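Local coordinates for protein DNA-dependent metalloprotease SPRTN (Homo sapiens, PDB 6MDW) that cleaves proteins covalently cross-linked to DNA, acting as a DNA-dependent zinc metalloendopeptidase that protects genome integrity during DNA synthesis, at residues Leu28-Phe32 against Leu85-Leu90; Phe37-Leu41 against Met93-Tyr97. All coordinates share one frame. Where two conformers were deposited one is given. Numbering follows the deposited sequence.

How the contacts relate
Both contacts lie in the SprT-like metalloprotease part of the chain and share helix 82-100, which carries the HExxH zinc-binding sequence. Their centres are about 11 Å apart. Contact 1 sets helix 25-36 against the part of the shared helix just before His91; contact 2 sets the loop that follows helix 25-36 against the part just after Glu92. The segments alternate along the chain, 28-32, 37-41, 85-90, 93-97, with strands 45-49, 57-61 and 68-73 between 37-41 and 85-90. The contacts touch, in part through Met93, whose CE is 3.6 Å from Phe29 CD1 and 3.9 Å from Phe32 CB, so the two form one continuous packing along the catalytic helix.

Contact 1 (Leu28-Phe32 against Leu85-Leu90); sequences LFVQF and LVETLL
Two helical segments cross here, 28-32 from helix 25-36 and 85-90 from helix 82-100, with axes 11.2 Å apart at closest approach and a signed crossing angle of -58°. The nearest CA pairs are Leu28 with Val86 at 7.9 Å, Phe29 with Leu89 at 7.9 Å and Phe32 with Leu90 at 7.7 Å. Leu28 (chi1 m, chi2 t) points toward the second helix: its CD1 lies 3.7 Å from Leu85 CD2 and 4.4 Å from Val86 CG2, while its CB is 3.9 Å from Leu89 CD2. Phe29 has its CA-to-CB bond sideways to the second helix, and with chi1 t its ring packs on Val46 of strand 45-49 and on Met93, so that here its backbone N, 4.2 Å from Leu89 CD2, makes the closest approach. The side-chain packing is wholly apolar and belongs to the core of the SprT-like protease domain, where helix 25-36 crosses the helix bearing the HExxH motif; Leu89 and Leu90 immediately precede zinc ligand His91 and active-site Glu92. One turn on from Leu28, the helical hydrogen bond from Phe32 N to Leu28 O (2.8 Å) brings Phe32 to the same face. The m rotamer of Phe32 directs its ring between three aliphatic side chains, with Phe32 CZ 3.7 Å from Val86 CG1 and Phe32 CD2 3.9 Å from Leu89 CD2 and 3.5 Å from Leu90 CD2. Leu89 (t, p) projects toward helix 25-36, whereas Leu90 (m, t) starts sideways and reaches the ring with its end. Leu89 also rests on Val46, and Leu90 on Ile129.

Contact 2 (Phe37-Leu41 against Met93-Tyr97); sequences FWGQL and MIHAY. With ZN (zinc ion), chain F.
A type I' turn, Phe37 to Gln40, is closed by the hydrogen bond from Gln40 N to Phe37 O (2.9 Å), with Trp38 and Gly39 both at positive phi; Leu41 follows, its CA 6.6 Å from that of Tyr97. Segment 93-97 is helical, with Tyr97 N hydrogen-bonded to Met93 O at 2.8 Å. The Phe37 ring (chi1 m) fills a hollow floored by one helical turn: CE2 is 3.7 Å from Met93 CB, CZ 3.9 Å from Ile94 CG1 and CD1 3.8 Å from Tyr97 CD1. Met93 SD, 5.4 Å from the centroid of the Phe37 ring, makes an oblique Met-aromatic contact. This is the HExxH helix of the metalloprotease, and from the same segment His95 NE2 binds the catalytic zinc at 2.1 Å, with His91 and His110 as the other protein ligands. In turn, Tyr97 (chi1 t) protrudes into the loop. Its ring meets Phe37 and Trp38 obliquely, in an aromatic cluster with centroids 5.8 and 5.4 Å away, the latter to Trp38's six-membered ring. At the tip, Tyr97 OH donates to Gln40 OE1 at 2.7 Å. Leu41 (m, t) wedges between Met93 and Tyr97, its CD1 3.4 Å from Met93 CE and its CD2 4.0 Å from Tyr97 CD1 at the ring edge.

Contact 1 (Leu28-Phe32 against Leu85-Leu90)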
loop_
_atom_site.group_PDB
_atom_site.type_symbol
_atom_site.label_atom_id
_atom_site.label_comp_id
_atom_site.label_asym_id
_atom_site.label_seq_id
_atom_site.Cartn_x
_atom_site.Cartn_y
_atom_site.Cartn_z
ATOM N N LEU A 28 -13.900 6.634 4.315
ATOM C CA LEU A 28 -13.704 5.217 4.029
ATOM C C LEU A 28 -12.824 4.601 5.110
ATOM O O LEU A 28 -13.089 3.486 5.589
ATOM C CB LEU A 28 -13.040 5.015 2.665
ATOM C CG LEU A 28 -13.897 5.322 1.444
ATOM C CD1 LEU A 28 -13.048 5.220 0.186
ATOM C CD2 LEU A 28 -15.079 4.382 1.326
ATOM N N PHE A 29 -11.746 5.297 5.459
ATOM C CA PHE A 29 -10.852 4.816 6.483
ATOM C C PHE A 29 -11.628 4.604 7.788
ATOM O O PHE A 29 -11.523 3.540 8.402
ATOM C CB PHE A 29 -9.655 5.755 6.649
ATOM C CG PHE A 29 -8.859 5.508 7.895
ATOM C CD1 PHE A 29 -8.108 4.361 8.052
ATOM C CD2 PHE A 29 -8.908 6.422 8.928
ATOM C CE1 PHE A 29 -7.435 4.117 9.242
ATOM C CE2 PHE A 29 -8.223 6.186 10.107
ATOM C CZ PHE A 29 -7.499 5.030 10.257
ATOM N N VAL A 30 -12.416 5.605 8.204
ATOM C CA VAL A 30 -13.121 5.512 9.466
ATOM C C VAL A 30 -14.087 4.320 9.422
ATOM O O VAL A 30 -14.167 3.486 10.366
ATOM C CB VAL A 30 -13.845 6.836 9.762
ATOM C CG1 VAL A 30 -14.905 6.677 10.845
ATOM C CG2 VAL A 30 -12.858 7.931 10.111
ATOM N N GLN A 31 -14.798 4.178 8.316
ATOM C CA GLN A 31 -15.747 3.117 8.123
ATOM C C GLN A 31 -15.044 1.759 8.228
ATOM O O GLN A 31 -15.470 0.854 8.942
ATOM C CB GLN A 31 -16.467 3.247 6.786
ATOM C CG GLN A 31 -17.461 2.133 6.502
ATOM C CD GLN A 31 -17.934 2.070 5.068
ATOM O OE1 GLN A 31 -17.812 3.028 4.302
ATOM N NE2 GLN A 31 -18.466 0.930 4.678
ATOM N N PHE A 32 -13.911 1.607 7.532
ATOM C CA PHE A 32 -13.272 0.301 7.449
ATOM C C PHE A 32 -12.562 -0.061 8.745
ATOM O O PHE A 32 -12.518 -1.226 9.113
ATOM C CB PHE A 32 -12.331 0.243 6.239
ATOM C CG PHE A 32 -12.989 0.412 4.893
ATOM C CD1 PHE A 32 -14.356 0.229 4.703
ATOM C CD2 PHE A 32 -12.226 0.754 3.798
ATOM C CE1 PHE A 32 -14.933 0.340 3.447
ATOM C CE2 PHE A 32 -12.799 0.858 2.543
ATOM C CZ PHE A 32 -14.152 0.665 2.369
ATOM N N LEU A 85 -9.758 1.896 -5.529
ATOM C CA LEU A 85 -9.421 2.677 -4.333
ATOM C C LEU A 85 -9.630 1.781 -3.101
ATOM O O LEU A 85 -8.779 1.669 -2.246
ATOM C CB LEU A 85 -10.263 3.954 -4.233
ATOM C CG LEU A 85 -10.189 4.670 -2.887
ATOM C CD1 LEU A 85 -8.767 5.082 -2.597
ATOM C CD2 LEU A 85 -11.103 5.890 -2.875
ATOM N N VAL A 86 -10.823 1.188 -3.031
ATOM C CA VAL A 86 -11.220 0.487 -1.840
ATOM C C VAL A 86 -10.312 -0.736 -1.623
ATOM O O VAL A 86 -9.842 -0.976 -0.495
ATOM C CB VAL A 86 -12.698 0.106 -1.882
ATOM C CG1 VAL A 86 -13.016 -0.888 -0.762
ATOM C CG2 VAL A 86 -13.575 1.348 -1.769
ATOM N N GLU A 87 -10.067 -1.535 -2.667
ATOM C CA GLU A 87 -9.247 -2.727 -2.534
ATOM C C GLU A 87 -7.792 -2.352 -2.207
ATOM O O GLU A 87 -7.122 -3.045 -1.438
ATOM C CB GLU A 87 -9.357 -3.640 -3.755
ATOM C CG GLU A 87 -10.722 -4.282 -3.850
ATOM C CD GLU A 87 -11.025 -5.071 -5.105
ATOM O OE1 GLU A 87 -10.295 -4.927 -6.107
ATOM O OE2 GLU A 87 -12.087 -5.776 -5.112
ATOM N N THR A 88 -7.306 -1.235 -2.755
ATOM C CA THR A 88 -5.943 -0.789 -2.443
ATOM C C THR A 88 -5.877 -0.356 -0.969
ATOM O O THR A 88 -4.969 -0.729 -0.224
ATOM C CB THR A 88 -5.467 0.345 -3.370
ATOM O OG1 THR A 88 -5.524 -0.139 -4.720
ATOM C CG2 THR A 88 -4.073 0.789 -3.003
ATOM N N LEU A 89 -6.872 0.434 -0.536
ATOM C CA LEU A 89 -6.871 0.935 0.834
ATOM C C LEU A 89 -6.936 -0.257 1.795
ATOM O O LEU A 89 -6.217 -0.290 2.788
ATOM C CB LEU A 89 -8.068 1.865 1.036
ATOM C CG LEU A 89 -8.311 2.331 2.478
ATOM C CD1 LEU A 89 -7.117 3.011 3.090
ATOM C CD2 LEU A 89 -9.527 3.226 2.556
ATOM N N LEU A 90 -7.823 -1.227 1.501
ATOM C CA LEU A 90 -8.013 -2.344 2.454
ATOM C C LEU A 90 -6.727 -3.172 2.533
ATOM O O LEU A 90 -6.346 -3.630 3.600
ATOM C CB LEU A 90 -9.234 -3.169 2.055
ATOM C CG LEU A 90 -10.568 -2.536 2.404
ATOM C CD1 LEU A 90 -11.679 -3.281 1.710
ATOM C CD2 LEU A 90 -10.776 -2.451 3.912
#

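Contact 2 (Phe37-Leu41 against Met93-Tyr97)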
loop_
_atom_site.group_PDB
_atom_site.type_symbol
_atom_site.label_atom_id
_atom_site.label_comp_id
_atom_site.label_asym_id
_atom_site.label_seq_id
_atom_site.Cartn_x
_atom_site.Cartn_y
_atom_site.Cartn_z
ATOM N N PHE A 37 -11.628 -3.850 11.201
ATOM C CA PHE A 37 -10.394 -3.917 11.970
ATOM C C PHE A 37 -10.625 -3.633 13.450
ATOM O O PHE A 37 -9.703 -3.346 14.168
ATOM C CB PHE A 37 -9.329 -2.966 11.394
ATOM C CG PHE A 37 -8.905 -3.364 10.001
ATOM C CD1 PHE A 37 -8.027 -4.416 9.819
ATOM C CD2 PHE A 37 -9.477 -2.765 8.903
ATOM C CE1 PHE A 37 -7.648 -4.816 8.542
ATOM C CE2 PHE A 37 -9.076 -3.140 7.628
ATOM C CZ PHE A 37 -8.174 -4.161 7.452
ATOM N N TRP A 38 -11.877 -3.834 13.876
ATOM C CA TRP A 38 -12.284 -3.828 15.311
ATOM C C TRP A 38 -11.886 -2.520 16.018
ATOM O O TRP A 38 -11.650 -2.495 17.237
ATOM C CB TRP A 38 -11.709 -5.061 16.010
ATOM C CG TRP A 38 -12.011 -6.347 15.316
ATOM C CD1 TRP A 38 -13.178 -7.046 15.370
ATOM C CD2 TRP A 38 -11.149 -7.073 14.420
ATOM N NE1 TRP A 38 -13.095 -8.164 14.590
ATOM C CE2 TRP A 38 -11.855 -8.213 14.005
ATOM C CE3 TRP A 38 -9.834 -6.895 13.975
ATOM C CZ2 TRP A 38 -11.302 -9.180 13.167
ATOM C CZ3 TRP A 38 -9.289 -7.832 13.127
ATOM C CH2 TRP A 38 -10.016 -8.960 12.729
ATOM N N GLY A 39 -11.760 -1.415 15.263
ATOM C CA GLY A 39 -11.397 -0.116 15.811
ATOM C C GLY A 39 -9.908 0.039 16.078
ATOM O O GLY A 39 -9.475 1.098 16.556
ATOM N N GLN A 40 -9.084 -0.968 15.783
ATOM C CA GLN A 40 -7.711 -1.013 16.241
ATOM C C GLN A 40 -6.736 -0.098 15.472
ATOM O O GLN A 40 -5.603 0.032 15.899
ATOM C CB GLN A 40 -7.202 -2.447 16.219
ATOM C CG GLN A 40 -7.871 -3.303 17.289
ATOM C CD GLN A 40 -7.274 -4.681 17.357
ATOM O OE1 GLN A 40 -7.889 -5.635 16.917
ATOM N NE2 GLN A 40 -6.083 -4.799 17.942
ATOM N N LEU A 41 -7.186 0.616 14.445
ATOM C CA LEU A 41 -6.228 1.414 13.630
ATOM C C LEU A 41 -6.237 2.898 14.019
ATOM O O LEU A 41 -5.957 3.746 13.189
ATOM C CB LEU A 41 -6.583 1.228 12.157
ATOM C CG LEU A 41 -6.540 -0.221 11.662
ATOM C CD1 LEU A 41 -6.780 -0.292 10.161
ATOM C CD2 LEU A 41 -5.216 -0.888 12.020
ATOM N N MET A 93 -4.445 -1.337 4.756
ATOM C CA MET A 93 -4.904 -1.416 6.155
ATOM C C MET A 93 -4.594 -2.768 6.795
ATOM O O MET A 93 -4.362 -2.817 8.014
ATOM C CB MET A 93 -6.393 -1.087 6.212
ATOM C CG MET A 93 -6.692 0.396 5.909
ATOM S SD MET A 93 -8.465 0.819 5.923
ATOM C CE MET A 93 -8.778 0.793 7.690
ATOM N N ILE A 94 -4.551 -3.840 6.004
ATOM C CA ILE A 94 -4.146 -5.133 6.539
ATOM C C ILE A 94 -2.678 -5.072 6.959
ATOM O O ILE A 94 -2.307 -5.469 8.050
ATOM C CB ILE A 94 -4.383 -6.279 5.539
ATOM C CG1 ILE A 94 -5.879 -6.448 5.252
ATOM C CG2 ILE A 94 -3.795 -7.540 6.114
ATOM C CD1 ILE A 94 -6.139 -7.397 4.125
ATOM N N HIS A 95 -1.819 -4.528 6.096
ATOM C CA HIS A 95 -0.412 -4.342 6.499
ATOM C C HIS A 95 -0.345 -3.508 7.779
ATOM O O HIS A 95 0.436 -3.805 8.699
ATOM C CB HIS A 95 0.383 -3.648 5.391
ATOM C CG HIS A 95 0.712 -4.492 4.197
ATOM N ND1 HIS A 95 1.296 -5.754 4.266
ATOM C CD2 HIS A 95 0.566 -4.212 2.883
ATOM C CE1 HIS A 95 1.465 -6.194 3.017
ATOM N NE2 HIS A 95 1.012 -5.277 2.152
ATOM N N ALA A 96 -1.102 -2.428 7.834
ATOM C CA ALA A 96 -1.090 -1.566 9.023
ATOM C C ALA A 96 -1.539 -2.378 10.257
ATOM O O ALA A 96 -0.983 -2.220 11.337
ATOM C CB ALA A 96 -1.974 -0.376 8.808
ATOM N N TYR A 97 -2.603 -3.179 10.119
ATOM C CA TYR A 97 -3.104 -3.933 11.253
ATOM C C TYR A 97 -2.046 -4.902 11.775
ATOM O O TYR A 97 -1.891 -5.046 13.000
ATOM C CB TYR A 97 -4.366 -4.705 10.864
ATOM C CG TYR A 97 -4.979 -5.438 12.032
ATOM C CD1 TYR A 97 -5.834 -4.776 12.875
ATOM C CD2 TYR A 97 -4.730 -6.775 12.264
ATOM C CE1 TYR A 97 -6.415 -5.406 13.962
ATOM C CE2 TYR A 97 -5.273 -7.418 13.368
ATOM C CZ TYR A 97 -6.141 -6.731 14.195
ATOM O OH TYR A 97 -6.682 -7.360 15.303
HETATM ZN ZN ZN F . 1.214 -5.422 0.069
#